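PDB 3FI7: Lmo1076 protein from Listeria monocytogenes serovar 1/2a, which cleaves cell-wall peptidoglycan as an autolysin of the N-acetylglucosaminidase type (glycoside hydrolase family 73), this chain being its catalytic domain. Local coordinates for residues A[46-51]-A[122-127]; A[126-131]-A[142-147]. All blocks are in the same frame, centred on the assembly; numbering follows the deposited sequence.

Interaction 1 (A[46-51]-A[122-127]); sequences KKYNLY and DNAKKL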
loop_
_atom_site.group_PDB
_atom_site.type_symbol
_atom_site.label_atom_id
_atom_site.label_comp_id
_atom_site.label_asym_id
_atom_site.label_seq_id
_atom_site.Cartn_x
_atom_site.Cartn_y
_atom_site.Cartn_z
ATOM N N LYS A 46 -8.523 1.436 10.737
ATOM C CA LYS A 46 -9.484 1.322 11.822
ATOM C C LYS A 46 -10.544 2.408 11.654
ATOM O O LYS A 46 -11.738 2.145 11.728
ATOM C CB LYS A 46 -8.789 1.463 13.174
ATOM C CG LYS A 46 -9.680 1.139 14.354
ATOM C CD LYS A 46 -9.065 1.597 15.666
ATOM C CE LYS A 46 -10.041 1.425 16.826
ATOM N NZ LYS A 46 -9.543 2.084 18.068
ATOM N N LYS A 47 -10.095 3.630 11.400
ATOM C CA LYS A 47 -11.003 4.750 11.186
ATOM C C LYS A 47 -11.946 4.538 9.987
ATOM O O LYS A 47 -13.104 4.937 10.031
ATOM C CB LYS A 47 -10.191 6.031 11.014
ATOM C CG LYS A 47 -10.989 7.248 10.620
ATOM C CD LYS A 47 -10.066 8.448 10.514
ATOM C CE LYS A 47 -10.780 9.655 9.948
ATOM N NZ LYS A 47 -9.830 10.796 9.800
ATOM N N TYR A 48 -11.451 3.902 8.928
ATOM C CA TYR A 48 -12.252 3.664 7.726
ATOM C C TYR A 48 -12.703 2.209 7.564
ATOM O O TYR A 48 -13.224 1.837 6.513
ATOM C CB TYR A 48 -11.482 4.101 6.476
ATOM C CG TYR A 48 -11.222 5.586 6.414
ATOM C CD1 TYR A 48 -12.128 6.444 5.803
ATOM C CD2 TYR A 48 -10.077 6.130 6.973
ATOM C CE1 TYR A 48 -11.895 7.803 5.747
ATOM C CE2 TYR A 48 -9.838 7.487 6.926
ATOM C CZ TYR A 48 -10.748 8.321 6.311
ATOM O OH TYR A 48 -10.507 9.677 6.261
ATOM N N ASN A 49 -12.502 1.401 8.605
ATOM C CA ASN A 49 -12.846 -0.031 8.601
ATOM C C ASN A 49 -12.406 -0.822 7.351
ATOM O O ASN A 49 -13.227 -1.411 6.651
ATOM C CB ASN A 49 -14.339 -0.246 8.901
ATOM C CG ASN A 49 -14.627 -1.637 9.466
ATOM O OD1 ASN A 49 -13.800 -2.212 10.177
ATOM N ND2 ASN A 49 -15.797 -2.184 9.142
ATOM N N LEU A 50 -11.101 -0.828 7.091
ATOM C CA LEU A 50 -10.507 -1.564 5.978
ATOM C C LEU A 50 -9.425 -2.505 6.518
ATOM O O LEU A 50 -9.083 -2.436 7.699
ATOM C CB LEU A 50 -9.872 -0.583 4.999
ATOM C CG LEU A 50 -10.741 0.566 4.487
ATOM C CD1 LEU A 50 -9.908 1.519 3.639
ATOM C CD2 LEU A 50 -11.904 0.023 3.685
ATOM N N TYR A 51 -8.886 -3.380 5.669
ATOM C CA TYR A 51 -7.743 -4.220 6.077
ATOM C C TYR A 51 -6.411 -3.484 5.921
ATOM O O TYR A 51 -6.042 -3.088 4.811
ATOM C CB TYR A 51 -7.667 -5.514 5.255
ATOM C CG TYR A 51 -8.670 -6.578 5.623
ATOM C CD1 TYR A 51 -8.448 -7.419 6.702
ATOM C CD2 TYR A 51 -9.840 -6.754 4.874
ATOM C CE1 TYR A 51 -9.365 -8.405 7.042
ATOM C CE2 TYR A 51 -10.761 -7.732 5.203
ATOM C CZ TYR A 51 -10.522 -8.554 6.295
ATOM O OH TYR A 51 -11.429 -9.536 6.636
ATOM N N ASP A 122 -5.701 9.124 1.556
ATOM C CA ASP A 122 -6.386 9.228 0.270
ATOM C C ASP A 122 -6.825 7.867 -0.250
ATOM O O ASP A 122 -7.932 7.734 -0.763
ATOM C CB ASP A 122 -5.528 9.945 -0.781
ATOM C CG ASP A 122 -6.046 11.347 -1.107
ATOM O OD1 ASP A 122 -5.770 11.831 -2.230
ATOM O OD2 ASP A 122 -6.732 11.960 -0.250
ATOM N N ASN A 123 -5.957 6.862 -0.115
ATOM C CA ASN A 123 -6.295 5.502 -0.526
ATOM C C ASN A 123 -7.471 4.982 0.291
ATOM O O ASN A 123 -8.387 4.364 -0.251
ATOM C CB ASN A 123 -5.074 4.570 -0.413
ATOM C CG ASN A 123 -5.441 3.086 -0.495
ATOM O OD1 ASN A 123 -5.577 2.411 0.528
ATOM N ND2 ASN A 123 -5.582 2.572 -1.707
ATOM N N ALA A 124 -7.454 5.254 1.593
ATOM C CA ALA A 124 -8.541 4.826 2.476
ATOM C C ALA A 124 -9.858 5.511 2.103
ATOM O O ALA A 124 -10.911 4.881 2.079
ATOM C CB ALA A 124 -8.194 5.107 3.930
ATOM N N LYS A 125 -9.790 6.808 1.821
ATOM C CA LYS A 125 -10.971 7.559 1.415
ATOM C C LYS A 125 -11.517 7.015 0.099
ATOM O O LYS A 125 -12.723 6.835 -0.058
ATOM C CB LYS A 125 -10.647 9.044 1.266
ATOM C CG LYS A 125 -10.545 9.813 2.572
ATOM C CD LYS A 125 -10.049 11.217 2.269
ATOM C CE LYS A 125 -10.205 12.160 3.441
ATOM N NZ LYS A 125 -9.703 13.514 3.065
ATOM N N LYS A 126 -10.615 6.752 -0.839
ATOM C CA LYS A 126 -10.986 6.192 -2.127
ATOM C C LYS A 126 -11.787 4.895 -1.965
ATOM O O LYS A 126 -12.870 4.760 -2.536
ATOM C CB LYS A 126 -9.732 5.961 -2.972
ATOM C CG LYS A 126 -9.988 5.640 -4.435
ATOM C CD LYS A 126 -8.675 5.664 -5.223
ATOM C CE LYS A 126 -8.897 5.420 -6.714
ATOM N NZ LYS A 126 -7.622 5.446 -7.493
ATOM N N LEU A 127 -11.265 3.953 -1.183
ATOM C CA LEU A 127 -11.945 2.676 -0.968
ATOM C C LEU A 127 -13.260 2.817 -0.217
ATOM O O LEU A 127 -14.263 2.206 -0.591
ATOM C CB LEU A 127 -11.044 1.675 -0.231
ATOM C CG LEU A 127 -9.819 1.206 -1.029
ATOM C CD1 LEU A 127 -9.159 -0.008 -0.386
ATOM C CD2 LEU A 127 -10.208 0.899 -2.452
#

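Interaction 2 (A[126-131]-A[142-147]); sequences KLRNGP and WRENAK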
loop_
_atom_site.group_PDB
_atom_site.type_symbol
_atom_site.label_atom_id
_atom_site.label_comp_id
_atom_site.label_asym_id
_atom_site.label_seq_id
_atom_site.Cartn_x
_atom_site.Cartn_y
_atom_site.Cartn_z
ATOM N N LYS A 126 -10.615 6.752 -0.839
ATOM C CA LYS A 126 -10.986 6.192 -2.127
ATOM C C LYS A 126 -11.787 4.895 -1.965
ATOM O O LYS A 126 -12.870 4.760 -2.536
ATOM C CB LYS A 126 -9.732 5.961 -2.972
ATOM C CG LYS A 126 -9.988 5.640 -4.435
ATOM C CD LYS A 126 -8.675 5.664 -5.223
ATOM C CE LYS A 126 -8.897 5.420 -6.714
ATOM N NZ LYS A 126 -7.622 5.446 -7.493
ATOM N N LEU A 127 -11.265 3.953 -1.183
ATOM C CA LEU A 127 -11.945 2.676 -0.968
ATOM C C LEU A 127 -13.260 2.817 -0.217
ATOM O O LEU A 127 -14.263 2.206 -0.591
ATOM C CB LEU A 127 -11.044 1.675 -0.231
ATOM C CG LEU A 127 -9.819 1.206 -1.029
ATOM C CD1 LEU A 127 -9.159 -0.008 -0.386
ATOM C CD2 LEU A 127 -10.208 0.899 -2.452
ATOM N N ARG A 128 -13.248 3.605 0.854
ATOM C CA ARG A 128 -14.420 3.732 1.710
ATOM C C ARG A 128 -15.487 4.637 1.092
ATOM O O ARG A 128 -16.661 4.275 1.062
ATOM C CB ARG A 128 -14.032 4.224 3.110
ATOM C CG ARG A 128 -15.217 4.693 3.970
ATOM C CD ARG A 128 -16.250 3.584 4.180
ATOM N NE ARG A 128 -15.657 2.390 4.780
ATOM C CZ ARG A 128 -16.321 1.267 5.035
ATOM N NH1 ARG A 128 -17.613 1.166 4.739
ATOM N NH2 ARG A 128 -15.696 0.238 5.588
ATOM N N ASN A 129 -15.084 5.802 0.587
ATOM C CA ASN A 129 -16.049 6.745 0.015
ATOM C C ASN A 129 -16.380 6.477 -1.445
ATOM O O ASN A 129 -17.416 6.917 -1.936
ATOM C CB ASN A 129 -15.579 8.192 0.176
ATOM C CG ASN A 129 -15.365 8.575 1.623
ATOM O OD1 ASN A 129 -16.002 8.027 2.523
ATOM N ND2 ASN A 129 -14.456 9.515 1.857
ATOM N N GLY A 130 -15.495 5.768 -2.136
ATOM C CA GLY A 130 -15.711 5.426 -3.530
ATOM C C GLY A 130 -15.475 6.560 -4.507
ATOM O O GLY A 130 -15.274 7.706 -4.108
ATOM N N PRO A 131 -15.480 6.242 -5.807
ATOM C CA PRO A 131 -15.433 7.261 -6.859
ATOM C C PRO A 131 -16.747 8.030 -6.866
ATOM O O PRO A 131 -17.723 7.576 -6.271
ATOM C CB PRO A 131 -15.302 6.428 -8.141
ATOM C CG PRO A 131 -15.875 5.086 -7.768
ATOM C CD PRO A 131 -15.391 4.882 -6.363
ATOM N N TRP A 142 -14.531 -3.549 1.916
ATOM C CA TRP A 142 -14.857 -3.056 3.248
ATOM C C TRP A 142 -14.794 -4.223 4.212
ATOM O O TRP A 142 -15.244 -5.325 3.907
ATOM C CB TRP A 142 -16.246 -2.404 3.310
ATOM C CG TRP A 142 -16.424 -1.237 2.398
ATOM C CD1 TRP A 142 -15.441 -0.521 1.767
ATOM C CD2 TRP A 142 -17.666 -0.621 2.034
ATOM N NE1 TRP A 142 -15.999 0.490 1.020
ATOM C CE2 TRP A 142 -17.362 0.452 1.165
ATOM C CE3 TRP A 142 -19.007 -0.877 2.351
ATOM C CZ2 TRP A 142 -18.353 1.270 0.610
ATOM C CZ3 TRP A 142 -19.992 -0.064 1.799
ATOM C CH2 TRP A 142 -19.658 0.995 0.935
ATOM N N ARG A 143 -14.244 -3.977 5.388
ATOM C CA ARG A 143 -14.024 -5.056 6.327
ATOM C C ARG A 143 -15.328 -5.706 6.801
ATOM O O ARG A 143 -15.355 -6.909 7.061
ATOM C CB ARG A 143 -13.170 -4.574 7.500
ATOM C CG ARG A 143 -12.450 -5.703 8.161
ATOM C CD ARG A 143 -11.303 -5.246 9.020
ATOM N NE ARG A 143 -10.757 -6.404 9.718
ATOM C CZ ARG A 143 -9.682 -6.372 10.488
ATOM N NH1 ARG A 143 -9.024 -5.229 10.665
ATOM N NH2 ARG A 143 -9.264 -7.484 11.069
ATOM N N GLU A 144 -16.409 -4.930 6.895
ATOM C CA GLU A 144 -17.699 -5.499 7.293
ATOM C C GLU A 144 -18.325 -6.397 6.217
ATOM O O GLU A 144 -19.304 -7.081 6.489
ATOM C CB GLU A 144 -18.699 -4.425 7.763
ATOM C CG GLU A 144 -19.243 -3.497 6.664
ATOM C CD GLU A 144 -18.338 -2.295 6.393
ATOM O OE1 GLU A 144 -18.851 -1.278 5.881
ATOM O OE2 GLU A 144 -17.119 -2.361 6.685
ATOM N N ASN A 145 -17.760 -6.406 5.011
ATOM C CA ASN A 145 -18.252 -7.290 3.948
ATOM C C ASN A 145 -17.254 -8.365 3.522
ATOM O O ASN A 145 -17.586 -9.238 2.726
ATOM C CB ASN A 145 -18.629 -6.491 2.699
ATOM C CG ASN A 145 -19.775 -5.533 2.935
ATOM O OD1 ASN A 145 -20.672 -5.799 3.731
ATOM N ND2 ASN A 145 -19.751 -4.407 2.231
ATOM N N ALA A 146 -16.023 -8.285 4.010
ATOM C CA ALA A 146 -14.993 -9.223 3.568
ATOM C C ALA A 146 -14.559 -10.122 4.717
ATOM O O ALA A 146 -13.929 -9.658 5.662
ATOM C CB ALA A 146 -13.800 -8.469 2.987
ATOM N N LYS A 147 -14.903 -11.406 4.643
ATOM C CA LYS A 147 -14.585 -12.327 5.734
ATOM C C LYS A 147 -13.080 -12.389 5.982
ATOM O O LYS A 147 -12.624 -12.340 7.120
ATOM C CB LYS A 147 -15.142 -13.726 5.454
ATOM C CG LYS A 147 -16.651 -13.822 5.592
ATOM C CD LYS A 147 -17.166 -15.202 5.216
ATOM C CE LYS A 147 -18.686 -15.269 5.318
ATOM N NZ LYS A 147 -19.217 -16.619 4.966
#

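Interaction 1 (A[46-51]-A[122-127])
Tyr48 OH is the polar tip of this contact: it sits 3.7 Å from Lys125 CG and 3.8 Å from Lys125 CE, and it is hydrogen-bonded to Glu121 OE2, one turn back on the helix that carries Lys125. The same Glu121 oxygen also takes the ammonium group of Lys47 in a salt bridge, so two neighbouring residues of one segment converge on one carboxylate. The Lys125 chain, extended beyond CG, crosses the tyrosine obliquely and brings only its methylenes to the phenol end.

Nearer the backbone the tyrosine ring lies against Ala124. The methyl CB stands over one face, 4.1 Å from the ring centroid and 28° off the normal, a CH-pi contact shifted toward CD2, its closest ring atom at 3.7 Å. Tyr48 CB points at helix 116-129, and CG, anti to the carbonyl carbon (chi1 -65°), lies beside the backbone N.

Leu50 packs on the next part of that helix. Its CD1, anti to CA (chi2 174°), meets Ala124 CA at 3.8 Å and Leu127 CB at 4.0 Å. Tyr48 and Leu50 can both face the helix because the chain turns between them: helix 29-47 ends in a Schellman motif with Asn49, at positive phi, as its C-prime residue. Met55 of helix 52-63 also touches Ala124, and Leu156 of helix 149-156 touches Leu127, placing the contact in the helical core of this lysozyme-clan domain.

No hydrogen bond joins the two segments themselves. They are held by apolar packing on a small alanine, which admits the ring closely, while Glu121 ties down the phenol at the outer end; the neighbouring Lys47 ammonium would be expected to stabilise that carboxylate as an anion.

Interaction 2 (A[126-131]-A[142-147])
Arg128 lays its guanidinium flat on the indole of Trp142, and between them these two side chains carry most of the contact. The planes differ by 24°, and Arg128 CZ lies 3.7 Å from the centroid of the five-membered ring, over its face: a cation-pi stack. NH1 is the nitrogen pressed closest, 3.2 Å from Trp142 CD2, at the fusion of the two rings, while NH2 stands over the start of the side chain, 3.5 Å from Trp142 CB. The arginine gets there by folding back on itself: the chain bends at chi2 (59°) and again at chi3 (57°).

Trp142 uses its edge as well as its face. Its NE1 gives a nearly straight hydrogen bond to Leu127 O, 2.9 Å long; the oxygen lies in the indole plane, whereas NE1 approaches from above the plane of the carbonyl. Leu127 belongs to the last turn of helix 116-129, and the residue four places on is Pro131. Pro131 cannot supply the usual i+4 N-H, and the indole N-H takes that carbonyl instead. The bond ties the loop leading to helix 149-156 back onto the helix end, where Gly130 leaves the helix with positive phi.

From the same loop Glu144 meets the guanidinium tip to tip. Arg128 NH1 bonds OE1 at 3.0 Å and NH2 bonds OE2 at 3.2 Å, an end-on, two-pronged salt bridge in which both oxygens use their syn lone pairs and the two flat groups are almost coplanar. Arg128 NE hydrogen-bonds to Tyr48 O; NH2 adds a weak bond to Asn49 O.

In the fold
Helix 116-129 serves both contacts, and Leu127 takes part in both; the contact centres are about 7 Å apart. In interaction 1 the helix receives the end of helix 29-47 and the turn after it on its side, and in interaction 2 it receives the loop 142-147 at its C-terminal end. That turn and that loop also bond directly: Asn49 O to Arg143 N at 3.0 Å, and Tyr51 OH to Ala146 O at 2.7 Å, both probable hydrogen bonds. Arg128 links them as well, from the helix. All four segments belong to the glucosaminidase domain, and no catalytic residue is identified in either contact.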